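Local coordinates for protein metal-dependent hydrolase (Lactobacillus plantarum, PDB 2F6K) that probably acts as a metal-dependent decarboxylase of the amidohydrolase family, related to the enzyme that removes carbon dioxide from aminocarboxymuconate semialdehyde, at residues Pro197-Leu210 against His235-Gln248. Numbering follows the deposited sequence.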
ATOM      1  N   PRO A 197     -15.490 -24.482 -16.607  1.00 35.34           N
ATOM      2  CA  PRO A 197     -15.585 -25.798 -15.968  1.00 34.50           C
ATOM      3  C   PRO A 197     -14.600 -26.838 -16.480  1.00 34.32           C
ATOM      4  O   PRO A 197     -14.251 -27.774 -15.764  1.00 38.01           O
ATOM      5  CB  PRO A 197     -17.027 -26.203 -16.248  1.00 32.78           C
ATOM      6  CG  PRO A 197     -17.236 -25.657 -17.619  1.00 34.66           C
ATOM      7  CD  PRO A 197     -16.657 -24.260 -17.485  1.00 34.72           C
ATOM      8  N   ASN A 198     -14.148 -26.664 -17.713  1.00 33.57           N
ATOM      9  CA  ASN A 198     -13.236 -27.609 -18.335  1.00 33.53           C
ATOM     10  C   ASN A 198     -11.788 -27.473 -17.916  1.00 34.39           C
ATOM     11  O   ASN A 198     -10.988 -28.385 -18.137  1.00 35.56           O
ATOM     12  CB  ASN A 198     -13.365 -27.502 -19.852  1.00 32.20           C
ATOM     13  CG  ASN A 198     -14.792 -27.698 -20.308  1.00 36.30           C
ATOM     14  OD1 ASN A 198     -15.376 -28.761 -20.079  1.00 35.75           O
ATOM     15  ND2 ASN A 198     -15.374 -26.671 -20.934  1.00 34.18           N
ATOM     16  N   ILE A 199     -11.439 -26.338 -17.321  1.00 32.82           N
ATOM     17  CA  ILE A 199     -10.071 -26.145 -16.874  1.00 32.97           C
ATOM     18  C   ILE A 199      -9.881 -26.937 -15.596  1.00 33.17           C
ATOM     19  O   ILE A 199     -10.778 -26.998 -14.760  1.00 31.83           O
ATOM     20  CB  ILE A 199      -9.771 -24.671 -16.574  1.00 32.81           C
ATOM     21  CG1 ILE A 199      -9.914 -23.844 -17.857  1.00 31.45           C
ATOM     22  CG2 ILE A 199      -8.364 -24.542 -15.984  1.00 31.51           C
ATOM     23  CD1 ILE A 199      -9.694 -22.360 -17.663  1.00 21.64           C
ATOM     24  N   LYS A 200      -8.715 -27.553 -15.456  1.00 32.64           N
ATOM     25  CA  LYS A 200      -8.406 -28.329 -14.265  1.00 31.71           C
ATOM     26  C   LYS A 200      -7.396 -27.510 -13.484  1.00 31.07           C
ATOM     27  O   LYS A 200      -6.211 -27.473 -13.817  1.00 30.63           O
ATOM     28  CB  LYS A 200      -7.815 -29.673 -14.661  1.00 33.85           C
ATOM     29  CG  LYS A 200      -8.753 -30.497 -15.515  1.00 37.86           C
ATOM     30  CD  LYS A 200      -7.987 -31.502 -16.357  1.00 43.56           C
ATOM     31  CE  LYS A 200      -8.943 -32.346 -17.168  1.00 48.78           C
ATOM     32  NZ  LYS A 200      -9.955 -31.489 -17.864  1.00 53.28           N
ATOM     33  N   VAL A 201      -7.889 -26.844 -12.446  1.00 29.04           N
ATOM     34  CA  VAL A 201      -7.074 -25.982 -11.612  1.00 27.66           C
ATOM     35  C   VAL A 201      -6.414 -26.679 -10.432  1.00 27.42           C
ATOM     36  O   VAL A 201      -7.081 -27.253  -9.574  1.00 27.75           O
ATOM     37  CB  VAL A 201      -7.934 -24.816 -11.084  1.00 26.21           C
ATOM     38  CG1 VAL A 201      -7.127 -23.920 -10.164  1.00 25.99           C
ATOM     39  CG2 VAL A 201      -8.485 -24.034 -12.255  1.00 28.63           C
ATOM     40  N   ILE A 202      -5.091 -26.625 -10.396  1.00 27.78           N
ATOM     41  CA  ILE A 202      -4.335 -27.205  -9.292  1.00 26.57           C
ATOM     42  C   ILE A 202      -3.977 -26.066  -8.322  1.00 27.97           C
ATOM     43  O   ILE A 202      -3.269 -25.125  -8.701  1.00 29.15           O
ATOM     44  CB  ILE A 202      -3.010 -27.836  -9.780  1.00 26.76           C
ATOM     45  CG1 ILE A 202      -3.291 -28.963 -10.780  1.00 27.27           C
ATOM     46  CG2 ILE A 202      -2.209 -28.352  -8.586  1.00 24.08           C
ATOM     47  CD1 ILE A 202      -2.020 -29.564 -11.398  1.00 18.15           C
ATOM     48  N   ILE A 203      -4.477 -26.134  -7.092  1.00 27.02           N
ATOM     49  CA  ILE A 203      -4.159 -25.122  -6.086  1.00 25.67           C
ATOM     50  C   ILE A 203      -3.045 -25.724  -5.212  1.00 26.98           C
ATOM     51  O   ILE A 203      -3.226 -26.761  -4.577  1.00 27.18           O
ATOM     52  CB  ILE A 203      -5.409 -24.768  -5.261  1.00 24.34           C
ATOM     53  CG1 ILE A 203      -6.449 -24.118  -6.184  1.00 26.26           C
ATOM     54  CG2 ILE A 203      -5.048 -23.818  -4.136  1.00 25.00           C
ATOM     55  CD1 ILE A 203      -7.763 -23.806  -5.521  1.00 26.36           C
ATOM     56  N   PRO A 204      -1.874 -25.075  -5.180  1.00 26.76           N
ATOM     57  CA  PRO A 204      -0.704 -25.525  -4.417  1.00 28.07           C
ATOM     58  C   PRO A 204      -0.775 -25.497  -2.896  1.00 30.37           C
ATOM     59  O   PRO A 204      -1.648 -24.849  -2.306  1.00 31.05           O
ATOM     60  CB  PRO A 204       0.399 -24.612  -4.936  1.00 28.96           C
ATOM     61  CG  PRO A 204      -0.330 -23.316  -5.093  1.00 27.59           C
ATOM     62  CD  PRO A 204      -1.627 -23.740  -5.762  1.00 29.16           C
ATOM     63  N   HIS A 205       0.164 -26.220  -2.286  1.00 29.48           N
ATOM     64  CA  HIS A 205       0.316 -26.292  -0.834  1.00 27.32           C
ATOM     65  C   HIS A 205      -0.946 -26.669  -0.062  1.00 28.53           C
ATOM     66  O   HIS A 205      -1.310 -26.016   0.922  1.00 25.70           O
ATOM     67  CB  HIS A 205       0.866 -24.958  -0.319  1.00 27.46           C
ATOM     68  CG  HIS A 205       2.105 -24.505  -1.027  1.00 29.51           C
ATOM     69  ND1 HIS A 205       2.182 -23.306  -1.703  1.00 31.04           N
ATOM     70  CD2 HIS A 205       3.313 -25.098  -1.178  1.00 29.13           C
ATOM     71  CE1 HIS A 205       3.383 -23.179  -2.241  1.00 28.19           C
ATOM     72  NE2 HIS A 205       4.089 -24.253  -1.939  1.00 30.25           N
ATOM     73  N   ALA A 206      -1.613 -27.724  -0.514  1.00 28.73           N
ATOM     74  CA  ALA A 206      -2.818 -28.206   0.153  1.00 27.88           C
ATOM     75  C   ALA A 206      -3.909 -27.152   0.362  1.00 27.76           C
ATOM     76  O   ALA A 206      -4.642 -27.196   1.353  1.00 29.63           O
ATOM     77  CB  ALA A 206      -2.440 -28.834   1.483  1.00 23.33           C
ATOM     78  N   GLY A 207      -4.011 -26.205  -0.565  1.00 26.98           N
ATOM     79  CA  GLY A 207      -5.049 -25.188  -0.470  1.00 26.09           C
ATOM     80  C   GLY A 207      -4.790 -24.015   0.447  1.00 25.66           C
ATOM     81  O   GLY A 207      -5.712 -23.251   0.752  1.00 21.87           O
ATOM     82  N   ALA A 208      -3.539 -23.865   0.878  1.00 25.48           N
ATOM     83  CA  ALA A 208      -3.152 -22.780   1.769  1.00 25.51           C
ATOM     84  C   ALA A 208      -4.133 -22.685   2.938  1.00 25.62           C
ATOM     85  O   ALA A 208      -4.225 -23.615   3.735  1.00 31.41           O
ATOM     86  CB  ALA A 208      -3.094 -21.466   0.999  1.00 24.80           C
ATOM     87  N   PHE A 209      -4.875 -21.585   3.030  1.00 24.73           N
ATOM     88  CA  PHE A 209      -5.833 -21.388   4.122  1.00 24.67           C
ATOM     89  C   PHE A 209      -7.270 -21.785   3.794  1.00 26.48           C
ATOM     90  O   PHE A 209      -8.172 -21.580   4.618  1.00 28.07           O
ATOM     91  CB  PHE A 209      -5.837 -19.923   4.565  1.00 26.16           C
ATOM     92  CG  PHE A 209      -4.536 -19.457   5.162  1.00 29.31           C
ATOM     93  CD1 PHE A 209      -4.100 -18.153   4.957  1.00 22.74           C
ATOM     94  CD2 PHE A 209      -3.740 -20.326   5.909  1.00 30.04           C
ATOM     95  CE1 PHE A 209      -2.891 -17.717   5.477  1.00 28.03           C
ATOM     96  CE2 PHE A 209      -2.526 -19.898   6.435  1.00 31.28           C
ATOM     97  CZ  PHE A 209      -2.099 -18.586   6.216  1.00 26.73           C
ATOM     98  N   LEU A 210      -7.502 -22.333   2.604  1.00 26.10           N
ATOM     99  CA  LEU A 210      -8.860 -22.717   2.240  1.00 28.25           C
ATOM    100  C   LEU A 210      -9.494 -23.656   3.277  1.00 28.47           C
ATOM    101  O   LEU A 210     -10.680 -23.534   3.585  1.00 29.08           O
ATOM    102  CB  LEU A 210      -8.879 -23.362   0.850  1.00 28.87           C
ATOM    103  CG  LEU A 210      -8.363 -22.458  -0.277  1.00 32.26           C
ATOM    104  CD1 LEU A 210      -8.710 -23.065  -1.639  1.00 27.81           C
ATOM    105  CD2 LEU A 210      -8.982 -21.072  -0.137  1.00 29.76           C
ATOM    106  N   HIS A 235     -14.308 -29.854  -7.135  1.00 35.39           N
ATOM    107  CA  HIS A 235     -13.978 -29.668  -8.540  1.00 34.86           C
ATOM    108  C   HIS A 235     -12.516 -29.416  -8.882  1.00 34.49           C
ATOM    109  O   HIS A 235     -12.037 -29.883  -9.914  1.00 36.91           O
ATOM    110  CB  HIS A 235     -14.838 -28.533  -9.095  1.00 37.39           C
ATOM    111  CG  HIS A 235     -14.647 -28.284 -10.559  1.00 40.60           C
ATOM    112  ND1 HIS A 235     -14.125 -27.104 -11.048  1.00 42.28           N
ATOM    113  CD2 HIS A 235     -14.955 -29.037 -11.641  1.00 40.13           C
ATOM    114  CE1 HIS A 235     -14.127 -27.139 -12.369  1.00 39.61           C
ATOM    115  NE2 HIS A 235     -14.626 -28.300 -12.754  1.00 41.11           N
ATOM    116  N   VAL A 236     -11.804 -28.678  -8.039  1.00 33.18           N
ATOM    117  CA  VAL A 236     -10.406 -28.389  -8.317  1.00 29.92           C
ATOM    118  C   VAL A 236      -9.458 -29.464  -7.802  1.00 30.44           C
ATOM    119  O   VAL A 236      -9.883 -30.468  -7.234  1.00 31.35           O
ATOM    120  CB  VAL A 236      -9.982 -27.044  -7.707  1.00 31.82           C
ATOM    121  CG1 VAL A 236     -10.987 -25.959  -8.093  1.00 31.92           C
ATOM    122  CG2 VAL A 236      -9.863 -27.171  -6.209  1.00 25.70           C
ATOM    123  N   TYR A 237      -8.166 -29.246  -8.026  1.00 29.70           N
ATOM    124  CA  TYR A 237      -7.135 -30.168  -7.579  1.00 30.37           C
ATOM    125  C   TYR A 237      -6.227 -29.481  -6.563  1.00 30.45           C
ATOM    126  O   TYR A 237      -6.252 -28.255  -6.417  1.00 31.91           O
ATOM    127  CB  TYR A 237      -6.296 -30.647  -8.761  1.00 30.69           C
ATOM    128  CG  TYR A 237      -7.019 -31.599  -9.673  1.00 33.41           C
ATOM    129  CD1 TYR A 237      -8.079 -31.164 -10.474  1.00 35.36           C
ATOM    130  CD2 TYR A 237      -6.648 -32.940  -9.738  1.00 34.49           C
ATOM    131  CE1 TYR A 237      -8.750 -32.044 -11.320  1.00 34.14           C
ATOM    132  CE2 TYR A 237      -7.311 -33.829 -10.578  1.00 37.70           C
ATOM    133  CZ  TYR A 237      -8.359 -33.375 -11.366  1.00 39.70           C
ATOM    134  OH  TYR A 237      -8.999 -34.258 -12.205  1.00 46.22           O
ATOM    135  N   PHE A 238      -5.414 -30.277  -5.878  1.00 28.18           N
ATOM    136  CA  PHE A 238      -4.499 -29.752  -4.879  1.00 26.82           C
ATOM    137  C   PHE A 238      -3.200 -30.537  -4.870  1.00 27.37           C
ATOM    138  O   PHE A 238      -3.226 -31.770  -4.883  1.00 26.86           O
ATOM    139  CB  PHE A 238      -5.110 -29.879  -3.479  1.00 25.52           C
ATOM    140  CG  PHE A 238      -6.404 -29.143  -3.301  1.00 26.27           C
ATOM    141  CD1 PHE A 238      -6.414 -27.780  -3.019  1.00 24.66           C
ATOM    142  CD2 PHE A 238      -7.618 -29.814  -3.426  1.00 26.11           C
ATOM    143  CE1 PHE A 238      -7.617 -27.094  -2.862  1.00 22.27           C
ATOM    144  CE2 PHE A 238      -8.822 -29.144  -3.274  1.00 24.67           C
ATOM    145  CZ  PHE A 238      -8.826 -27.781  -2.993  1.00 25.18           C
ATOM    146  N   ASP A 239      -2.062 -29.851  -4.864  1.00 27.70           N
ATOM    147  CA  ASP A 239      -0.811 -30.585  -4.747  1.00 27.91           C
ATOM    148  C   ASP A 239      -0.587 -30.561  -3.232  1.00 29.54           C
ATOM    149  O   ASP A 239      -1.299 -29.846  -2.526  1.00 29.49           O
ATOM    150  CB  ASP A 239       0.316 -29.915  -5.549  1.00 29.86           C
ATOM    151  CG  ASP A 239       0.922 -28.704  -4.866  1.00 33.58           C
ATOM    152  OD1 ASP A 239       1.367 -27.801  -5.607  1.00 29.77           O
ATOM    153  OD2 ASP A 239       0.991 -28.651  -3.621  1.00 35.31           O
ATOM    154  N   VAL A 240       0.349 -31.339  -2.709  1.00 29.93           N
ATOM    155  CA  VAL A 240       0.549 -31.338  -1.262  1.00 29.65           C
ATOM    156  C   VAL A 240       1.975 -31.036  -0.830  1.00 30.56           C
ATOM    157  O   VAL A 240       2.520 -31.696   0.061  1.00 31.55           O
ATOM    158  CB  VAL A 240       0.116 -32.690  -0.624  1.00 30.83           C
ATOM    159  CG1 VAL A 240      -1.359 -32.931  -0.869  1.00 31.57           C
ATOM    160  CG2 VAL A 240       0.949 -33.832  -1.186  1.00 26.30           C
ATOM    161  N   ALA A 241       2.586 -30.044  -1.465  1.00 29.17           N
ATOM    162  CA  ALA A 241       3.936 -29.649  -1.101  1.00 28.40           C
ATOM    163  C   ALA A 241       3.857 -28.868   0.220  1.00 28.74           C
ATOM    164  O   ALA A 241       2.814 -28.297   0.547  1.00 31.41           O
ATOM    165  CB  ALA A 241       4.539 -28.776  -2.202  1.00 25.49           C
ATOM    166  N   GLY A 242       4.946 -28.853   0.984  1.00 29.84           N
ATOM    167  CA  GLY A 242       4.951 -28.116   2.239  1.00 28.52           C
ATOM    168  C   GLY A 242       4.660 -28.941   3.477  1.00 29.69           C
ATOM    169  O   GLY A 242       4.578 -30.171   3.417  1.00 30.31           O
ATOM    170  N   ALA A 243       4.491 -28.251   4.603  1.00 29.25           N
ATOM    171  CA  ALA A 243       4.218 -28.894   5.889  1.00 29.69           C
ATOM    172  C   ALA A 243       2.741 -29.258   6.028  1.00 28.80           C
ATOM    173  O   ALA A 243       2.041 -28.763   6.913  1.00 29.66           O
ATOM    174  CB  ALA A 243       4.637 -27.963   7.020  1.00 28.07           C
ATOM    175  N   VAL A 244       2.285 -30.149   5.158  1.00 29.35           N
ATOM    176  CA  VAL A 244       0.893 -30.574   5.141  1.00 28.23           C
ATOM    177  C   VAL A 244       0.461 -31.466   6.298  1.00 28.20           C
ATOM    178  O   VAL A 244      -0.736 -31.621   6.543  1.00 27.38           O
ATOM    179  CB  VAL A 244       0.580 -31.309   3.838  1.00 28.80           C
ATOM    180  CG1 VAL A 244       0.963 -30.435   2.650  1.00 27.29           C
ATOM    181  CG2 VAL A 244       1.320 -32.637   3.809  1.00 27.68           C
ATOM    182  N   LEU A 245       1.417 -32.066   6.998  1.00 26.99           N
ATOM    183  CA  LEU A 245       1.076 -32.930   8.125  1.00 29.60           C
ATOM    184  C   LEU A 245       1.523 -32.245   9.404  1.00 30.17           C
ATOM    185  O   LEU A 245       2.484 -31.483   9.397  1.00 31.69           O
ATOM    186  CB  LEU A 245       1.761 -34.294   7.991  1.00 29.84           C
ATOM    187  CG  LEU A 245       1.405 -35.180   6.784  1.00 30.68           C
ATOM    188  CD1 LEU A 245       2.309 -36.409   6.767  1.00 30.39           C
ATOM    189  CD2 LEU A 245      -0.067 -35.595   6.851  1.00 30.13           C
ATOM    190  N   PRO A 246       0.856 -32.533  10.528  1.00 30.55           N
ATOM    191  CA  PRO A 246      -0.280 -33.449  10.676  1.00 30.62           C
ATOM    192  C   PRO A 246      -1.650 -32.771  10.651  1.00 31.12           C
ATOM    193  O   PRO A 246      -2.672 -33.424  10.867  1.00 28.60           O
ATOM    194  CB  PRO A 246      -0.005 -34.080  12.027  1.00 30.24           C
ATOM    195  CG  PRO A 246       0.442 -32.879  12.808  1.00 30.64           C
ATOM    196  CD  PRO A 246       1.383 -32.150  11.848  1.00 28.86           C
ATOM    197  N   ARG A 247      -1.681 -31.471  10.383  1.00 30.78           N
ATOM    198  CA  ARG A 247      -2.950 -30.763  10.388  1.00 30.68           C
ATOM    199  C   ARG A 247      -3.570 -30.354   9.054  1.00 31.60           C
ATOM    200  O   ARG A 247      -4.725 -30.680   8.784  1.00 33.12           O
ATOM    201  CB  ARG A 247      -2.836 -29.537  11.295  1.00 30.41           C
ATOM    202  CG  ARG A 247      -2.896 -29.861  12.793  1.00 28.74           C
ATOM    203  CD  ARG A 247      -2.347 -28.705  13.623  1.00 28.61           C
ATOM    204  NE  ARG A 247      -0.892 -28.785  13.740  1.00 26.74           N
ATOM    205  CZ  ARG A 247      -0.267 -29.580  14.603  1.00 30.96           C
ATOM    206  NH1 ARG A 247      -0.977 -30.344  15.418  1.00 31.15           N
ATOM    207  NH2 ARG A 247       1.058 -29.634  14.641  1.00 27.80           N
ATOM    208  N   GLN A 248      -2.809 -29.645   8.227  1.00 31.21           N
ATOM    209  CA  GLN A 248      -3.312 -29.151   6.948  1.00 30.84           C
ATOM    210  C   GLN A 248      -3.961 -30.176   6.020  1.00 30.84           C
ATOM    211  O   GLN A 248      -5.150 -30.075   5.729  1.00 29.43           O
ATOM    212  CB  GLN A 248      -2.203 -28.429   6.187  1.00 33.76           C
ATOM    213  CG  GLN A 248      -2.734 -27.514   5.094  1.00 34.51           C
ATOM    214  CD  GLN A 248      -1.636 -26.933   4.235  1.00 34.79           C
ATOM    215  OE1 GLN A 248      -1.827 -25.917   3.570  1.00 36.79           O
ATOM    216  NE2 GLN A 248      -0.476 -27.581   4.238  1.00 37.90           N
TER
HETATM  217  O   HOH W   1     -10.632 -27.467 -11.788  1.00 60.29           O
HETATM  218  O   HOH W   2       1.683 -26.553   2.627  1.00 36.20           O
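The carboxylate of Asp239 takes a backbone N-H on each face at OD2: His205 N at 2.9 Å from one side, Ala241 N at 3.0 Å from the other, the second closing an Asx turn. The rings of His205 and His235 are met at their edges, by Ala241 O and Pro197 O respectively. These contacts sit at the two ends of neighbouring parallel strands of the amidohydrolase TIM barrel, 200-203 and 237-239; the manganese lies at the C-terminal ends. Asp239 CG is tucked between its own backbone N and carbonyl carbon (chi1 78°), which swings the carboxylate across to Pro204 and His205. Its OD1 accepts from the metal ligand His7, making Asp239 a second-shell residue; a leucine here would probably leave His7 without that acceptor and His205 N without its partner. Between the strands, Ile203 N gives Tyr237 O an almost straight bond of 2.8 Å, while Tyr237 N reaches Val201 O. Ile203 and Phe238 share one side of the sheet, with Ile203 CB 3.9 Å from Phe238 CD1. Just past strand 200-203, Ala206 N donates to Asp239 O. At the other end, His235 NE2 donates to a lone pair of Pro197 O, 3.1 Å away and in the ring plane, through a bent bond (136° at the hydrogen).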